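Local coordinates for Sel1 repeat family protein (Pseudomonas aeruginosa, PDB 6LCH) that probably serves as an immunity protein that protects its own cell against the type VI secretion effector PldB, at residues Asn67-Gly72 with Leu85-Lys90; Val113-Pro116 with Thr122-Asp125. All blocks are in the same frame, centred on the assembly; numbering follows the deposited sequence.

Interaction 1: Asn67-Gly72 with Leu85-Lys90; sequences NLYRTG and LDLYQK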
loop_
_atom_site.group_PDB
_atom_site.type_symbol
_atom_site.label_atom_id
_atom_site.label_comp_id
_atom_site.label_asym_id
_atom_site.label_seq_id
_atom_site.Cartn_x
_atom_site.Cartn_y
_atom_site.Cartn_z
ATOM N N ASN A 67 -12.141 -8.630 -0.478
ATOM C CA ASN A 67 -12.000 -7.654 -1.551
ATOM C C ASN A 67 -12.708 -8.120 -2.813
ATOM O O ASN A 67 -13.200 -7.290 -3.578
ATOM C CB ASN A 67 -10.531 -7.365 -1.856
ATOM C CG ASN A 67 -10.358 -6.111 -2.700
ATOM O OD1 ASN A 67 -10.842 -5.037 -2.340
ATOM N ND2 ASN A 67 -9.691 -6.246 -3.841
ATOM N N LEU A 68 -12.775 -9.432 -3.046
ATOM C CA LEU A 68 -13.572 -9.943 -4.159
ATOM C C LEU A 68 -15.065 -9.738 -3.904
ATOM O O LEU A 68 -15.804 -9.310 -4.799
ATOM C CB LEU A 68 -13.265 -11.423 -4.397
ATOM C CG LEU A 68 -11.800 -11.852 -4.534
ATOM C CD1 LEU A 68 -11.703 -13.322 -4.926
ATOM C CD2 LEU A 68 -11.057 -10.978 -5.534
ATOM N N TYR A 69 -15.527 -10.044 -2.685
ATOM C CA TYR A 69 -16.948 -9.919 -2.363
ATOM C C TYR A 69 -17.366 -8.462 -2.187
ATOM O O TYR A 69 -18.487 -8.087 -2.554
ATOM C CB TYR A 69 -17.276 -10.698 -1.091
ATOM C CG TYR A 69 -17.270 -12.202 -1.230
ATOM C CD1 TYR A 69 -17.942 -12.834 -2.266
ATOM C CD2 TYR A 69 -16.601 -12.992 -0.309
ATOM C CE1 TYR A 69 -17.940 -14.216 -2.381
ATOM C CE2 TYR A 69 -16.595 -14.363 -0.415
ATOM C CZ TYR A 69 -17.260 -14.971 -1.454
ATOM O OH TYR A 69 -17.248 -16.348 -1.554
ATOM N N ARG A 70 -16.501 -7.637 -1.590
ATOM C CA ARG A 70 -16.848 -6.237 -1.360
ATOM C C ARG A 70 -17.113 -5.520 -2.674
ATOM O O ARG A 70 -18.122 -4.820 -2.827
ATOM C CB ARG A 70 -15.731 -5.541 -0.588
ATOM C CG ARG A 70 -15.982 -4.076 -0.317
ATOM C CD ARG A 70 -14.748 -3.431 0.272
ATOM N NE ARG A 70 -13.751 -3.160 -0.756
ATOM C CZ ARG A 70 -13.855 -2.183 -1.649
ATOM N NH1 ARG A 70 -14.915 -1.388 -1.637
ATOM N NH2 ARG A 70 -12.903 -2.003 -2.557
ATOM N N THR A 71 -16.199 -5.665 -3.625
ATOM C CA THR A 71 -16.444 -5.282 -5.004
ATOM C C THR A 71 -17.196 -6.424 -5.682
ATOM O O THR A 71 -17.677 -7.357 -5.034
ATOM C CB THR A 71 -15.126 -4.968 -5.703
ATOM O OG1 THR A 71 -15.373 -4.265 -6.923
ATOM C CG2 THR A 71 -14.414 -6.240 -6.021
ATOM N N GLY A 72 -17.310 -6.370 -7.000
ATOM C CA GLY A 72 -17.701 -7.560 -7.723
ATOM C C GLY A 72 -16.855 -7.736 -8.956
ATOM O O GLY A 72 -17.292 -8.346 -9.935
ATOM N N LEU A 85 -18.261 -8.205 5.051
ATOM C CA LEU A 85 -18.337 -7.756 6.439
ATOM C C LEU A 85 -18.003 -8.884 7.402
ATOM O O LEU A 85 -17.259 -8.684 8.370
ATOM C CB LEU A 85 -19.732 -7.207 6.748
ATOM C CG LEU A 85 -20.247 -5.974 6.004
ATOM C CD1 LEU A 85 -21.696 -5.698 6.385
ATOM C CD2 LEU A 85 -19.385 -4.770 6.303
ATOM N N ASP A 86 -18.552 -10.075 7.157
ATOM C CA ASP A 86 -18.299 -11.203 8.050
ATOM C C ASP A 86 -16.831 -11.596 8.036
ATOM O O ASP A 86 -16.275 -11.970 9.075
ATOM C CB ASP A 86 -19.183 -12.387 7.662
ATOM C CG ASP A 86 -20.660 -12.053 7.727
ATOM O OD1 ASP A 86 -21.470 -12.827 7.172
ATOM O OD2 ASP A 86 -21.009 -11.011 8.328
ATOM N N LEU A 87 -16.184 -11.514 6.873
ATOM C CA LEU A 87 -14.748 -11.763 6.814
ATOM C C LEU A 87 -13.972 -10.679 7.550
ATOM O O LEU A 87 -12.978 -10.972 8.222
ATOM C CB LEU A 87 -14.290 -11.854 5.360
ATOM C CG LEU A 87 -14.548 -13.192 4.664
ATOM C CD1 LEU A 87 -14.549 -13.015 3.150
ATOM C CD2 LEU A 87 -13.520 -14.236 5.081
ATOM N N TYR A 88 -14.409 -9.420 7.430
ATOM C CA TYR A 88 -13.759 -8.334 8.154
ATOM C C TYR A 88 -13.921 -8.489 9.665
ATOM O O TYR A 88 -13.000 -8.163 10.423
ATOM C CB TYR A 88 -14.306 -6.984 7.671
ATOM C CG TYR A 88 -13.951 -6.656 6.225
ATOM C CD1 TYR A 88 -12.829 -7.193 5.641
ATOM C CD2 TYR A 88 -14.735 -5.821 5.452
ATOM C CE1 TYR A 88 -12.471 -6.910 4.334
ATOM C CE2 TYR A 88 -14.388 -5.542 4.132
ATOM C CZ TYR A 88 -13.256 -6.086 3.584
ATOM O OH TYR A 88 -12.912 -5.806 2.282
ATOM N N GLN A 89 -15.067 -9.000 10.125
ATOM C CA GLN A 89 -15.261 -9.202 11.558
ATOM C C GLN A 89 -14.432 -10.370 12.084
ATOM O O GLN A 89 -13.979 -10.339 13.235
ATOM C CB GLN A 89 -16.741 -9.426 11.867
ATOM C CG GLN A 89 -17.059 -9.493 13.360
ATOM C CD GLN A 89 -16.608 -8.256 14.113
ATOM O OE1 GLN A 89 -16.875 -7.129 13.695
ATOM N NE2 GLN A 89 -15.924 -8.460 15.235
ATOM N N LYS A 90 -14.226 -11.404 11.269
ATOM C CA LYS A 90 -13.336 -12.485 11.677
ATOM C C LYS A 90 -11.903 -11.988 11.812
ATOM O O LYS A 90 -11.167 -12.433 12.700
ATOM C CB LYS A 90 -13.423 -13.644 10.683
ATOM C CG LYS A 90 -14.783 -14.333 10.663
ATOM C CD LYS A 90 -15.005 -15.093 9.361
ATOM C CE LYS A 90 -16.489 -15.192 9.026
ATOM N NZ LYS A 90 -17.278 -15.872 10.089
#

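Interaction 2: Val113-Pro116 with Thr122-Asp125; sequences VKNP and TFLD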
loop_
_atom_site.group_PDB
_atom_site.type_symbol
_atom_site.label_atom_id
_atom_site.label_comp_id
_atom_site.label_asym_id
_atom_site.label_seq_id
_atom_site.Cartn_x
_atom_site.Cartn_y
_atom_site.Cartn_z
ATOM N N VAL A 113 -15.766 3.448 16.906
ATOM C CA VAL A 113 -15.848 3.769 18.331
ATOM C C VAL A 113 -16.901 2.907 19.017
ATOM O O VAL A 113 -16.749 2.534 20.188
ATOM C CB VAL A 113 -16.124 5.277 18.520
ATOM C CG1 VAL A 113 -16.607 5.582 19.934
ATOM C CG2 VAL A 113 -14.875 6.085 18.204
ATOM N N LYS A 114 -17.961 2.544 18.294
ATOM C CA LYS A 114 -18.993 1.680 18.856
ATOM C C LYS A 114 -18.505 0.246 19.030
ATOM O O LYS A 114 -18.929 -0.440 19.970
ATOM C CB LYS A 114 -20.234 1.712 17.962
ATOM C CG LYS A 114 -20.485 3.065 17.303
ATOM C CD LYS A 114 -21.287 2.923 16.019
ATOM C CE LYS A 114 -22.695 2.417 16.291
ATOM N NZ LYS A 114 -23.492 2.297 15.037
ATOM N N ASN A 115 -17.622 -0.219 18.152
ATOM C CA ASN A 115 -17.203 -1.617 18.171
ATOM C C ASN A 115 -16.361 -1.910 19.410
ATOM O O ASN A 115 -15.405 -1.179 19.691
ATOM C CB ASN A 115 -16.416 -1.948 16.904
ATOM C CG ASN A 115 -16.182 -3.436 16.737
ATOM O OD1 ASN A 115 -15.431 -4.047 17.498
ATOM N ND2 ASN A 115 -16.829 -4.029 15.741
ATOM N N PRO A 116 -16.668 -2.975 20.161
ATOM C CA PRO A 116 -15.893 -3.258 21.383
ATOM C C PRO A 116 -14.422 -3.536 21.130
ATOM O O PRO A 116 -13.598 -3.301 22.022
ATOM C CB PRO A 116 -16.603 -4.486 21.973
ATOM C CG PRO A 116 -17.370 -5.084 20.838
ATOM C CD PRO A 116 -17.776 -3.927 19.974
ATOM N N THR A 122 -11.807 4.972 16.517
ATOM C CA THR A 122 -12.345 4.752 15.190
ATOM C C THR A 122 -11.548 3.654 14.494
ATOM O O THR A 122 -10.471 3.255 14.945
ATOM C CB THR A 122 -12.311 6.043 14.377
ATOM O OG1 THR A 122 -13.258 5.952 13.311
ATOM C CG2 THR A 122 -10.925 6.278 13.808
ATOM N N PHE A 123 -12.090 3.155 13.383
ATOM C CA PHE A 123 -11.450 2.023 12.722
ATOM C C PHE A 123 -10.049 2.385 12.249
ATOM O O PHE A 123 -9.100 1.624 12.467
ATOM C CB PHE A 123 -12.318 1.522 11.568
ATOM C CG PHE A 123 -13.408 0.583 12.008
ATOM C CD1 PHE A 123 -13.095 -0.616 12.630
ATOM C CD2 PHE A 123 -14.739 0.905 11.820
ATOM C CE1 PHE A 123 -14.090 -1.477 13.050
ATOM C CE2 PHE A 123 -15.739 0.050 12.235
ATOM C CZ PHE A 123 -15.415 -1.143 12.856
ATOM N N LEU A 124 -9.894 3.565 11.642
ATOM C CA LEU A 124 -8.575 3.990 11.186
ATOM C C LEU A 124 -7.607 4.140 12.350
ATOM O O LEU A 124 -6.454 3.702 12.267
ATOM C CB LEU A 124 -8.683 5.307 10.418
ATOM C CG LEU A 124 -9.050 5.223 8.935
ATOM C CD1 LEU A 124 -9.039 6.615 8.321
ATOM C CD2 LEU A 124 -8.090 4.306 8.203
ATOM N N ASP A 125 -8.054 4.771 13.439
ATOM C CA ASP A 125 -7.170 4.993 14.577
ATOM C C ASP A 125 -6.785 3.677 15.243
ATOM O O ASP A 125 -5.620 3.481 15.607
ATOM C CB ASP A 125 -7.831 5.937 15.580
ATOM C CG ASP A 125 -7.836 7.380 15.104
ATOM O OD1 ASP A 125 -8.710 8.156 15.547
ATOM O OD2 ASP A 125 -6.969 7.736 14.278
#

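Interaction 1: Asn67-Gly72 with Leu85-Lys90
Tyr88 reaches from helix 81-93 across to helix 59-70 and sets its phenol oxygen beside Arg70. OH lies 3.6 Å from Arg70 CD, which meets the ring at its edge, close to the ring plane. The guanidinium is turned only 21° from that ring, and the same oxygen lies at the edge of the guanidinium, near its plane. The backbone N of Asn67, 4.0 Å from Tyr88 OH, is a further neighbour one helical turn earlier. A second, wholly apolar touch joins Tyr69 and Leu87: the methyl CD1 of Leu87 comes to the edge of the Tyr69 ring, 4.0 Å from CD2, and the two side chains cross at about a right angle.

The chain of Arg70 leaves with CG anti to the backbone N (chi1 179°) and bends at chi3 (78°), which turns NE and the guanidinium away from the phenol and leaves CD as its nearest neighbour. Further out, Met106 of helix 97-107 touches both Arg70 and Tyr88, while Val47 and Ala54 of helix 43-55 pack on Tyr69 and Leu87, respectively. Met62 and Leu65 add to the surroundings of Leu87. Both segments fall within one Sel1 repeat, and this packing of consecutive helices joined by a loop is characteristic of the TPR-like alpha-alpha hairpin from which Sel1 proteins build their superhelix.

Interaction 2: Val113-Pro116 with Thr122-Asp125
Val113 and Thr122 make the closest approach here, a van der Waals contact of a methyl group with the backbone. Val113 CG2 lies 3.7 Å from Thr122 N and 4.2 Å from Thr122 CA. With CG2 anti to the carbonyl carbon and CG1 anti to the backbone N (chi1 164°), it is CG2 that is directed at the start of the second segment. The backbones are near each other at this point, the two CA atoms being 4.8 Å apart, whereas the Thr122 side chain starts out away from Val113-Pro116.

The other contact sets an aliphatic carbon against an aromatic ring. Asn115 CB approaches the Phe123 ring obliquely, 4.2 Å from CZ. The end of the phenylalanine thus comes nearer to Asn115 than its root, while Phe100, Met103 and Ile107 of helix 97-107 and Ile92 of helix 81-93 line the buried ring.

Polar bonding in this region runs to neighbours outside the two segments. Asn115 OD1 accepts a hydrogen bond from Ala117 N, an Asx turn, and the backbone O of Asn115 is hydrogen-bonded to Thr118 OG1, so both oxygens bond within the connection to Thr122. Thr122 occupies the N-cap position of helix 123-129, but its side chain makes no capping bond; Asn109 OD1 instead accepts from Leu124 N in the first turn of that helix. Direct attraction between the segments is therefore modest and dispersive, and their approach probably owes much to the short connection and its local hydrogen bonds.

Interaction 1 is largely buried and joins helices 59-70 and 81-93, whereas interaction 2 is only partly buried and brings Val113 and Asn115 against the start of helix 123-129. They follow one another along the chain, with centres about 18 Å apart, and meet where Gln89 OE1 lies 3.7 Å from Asn115 ND2 in plain packing. Helix 97-107 lies against both, through Met106 at 67-72/85-90 and through Phe100, Met103 and Ile107 at 113-116/122-125. In the first, a phenol oxygen and a tyrosine ring edge do the touching; in the second, a methyl meets backbone and a single phenylalanine reaches the core.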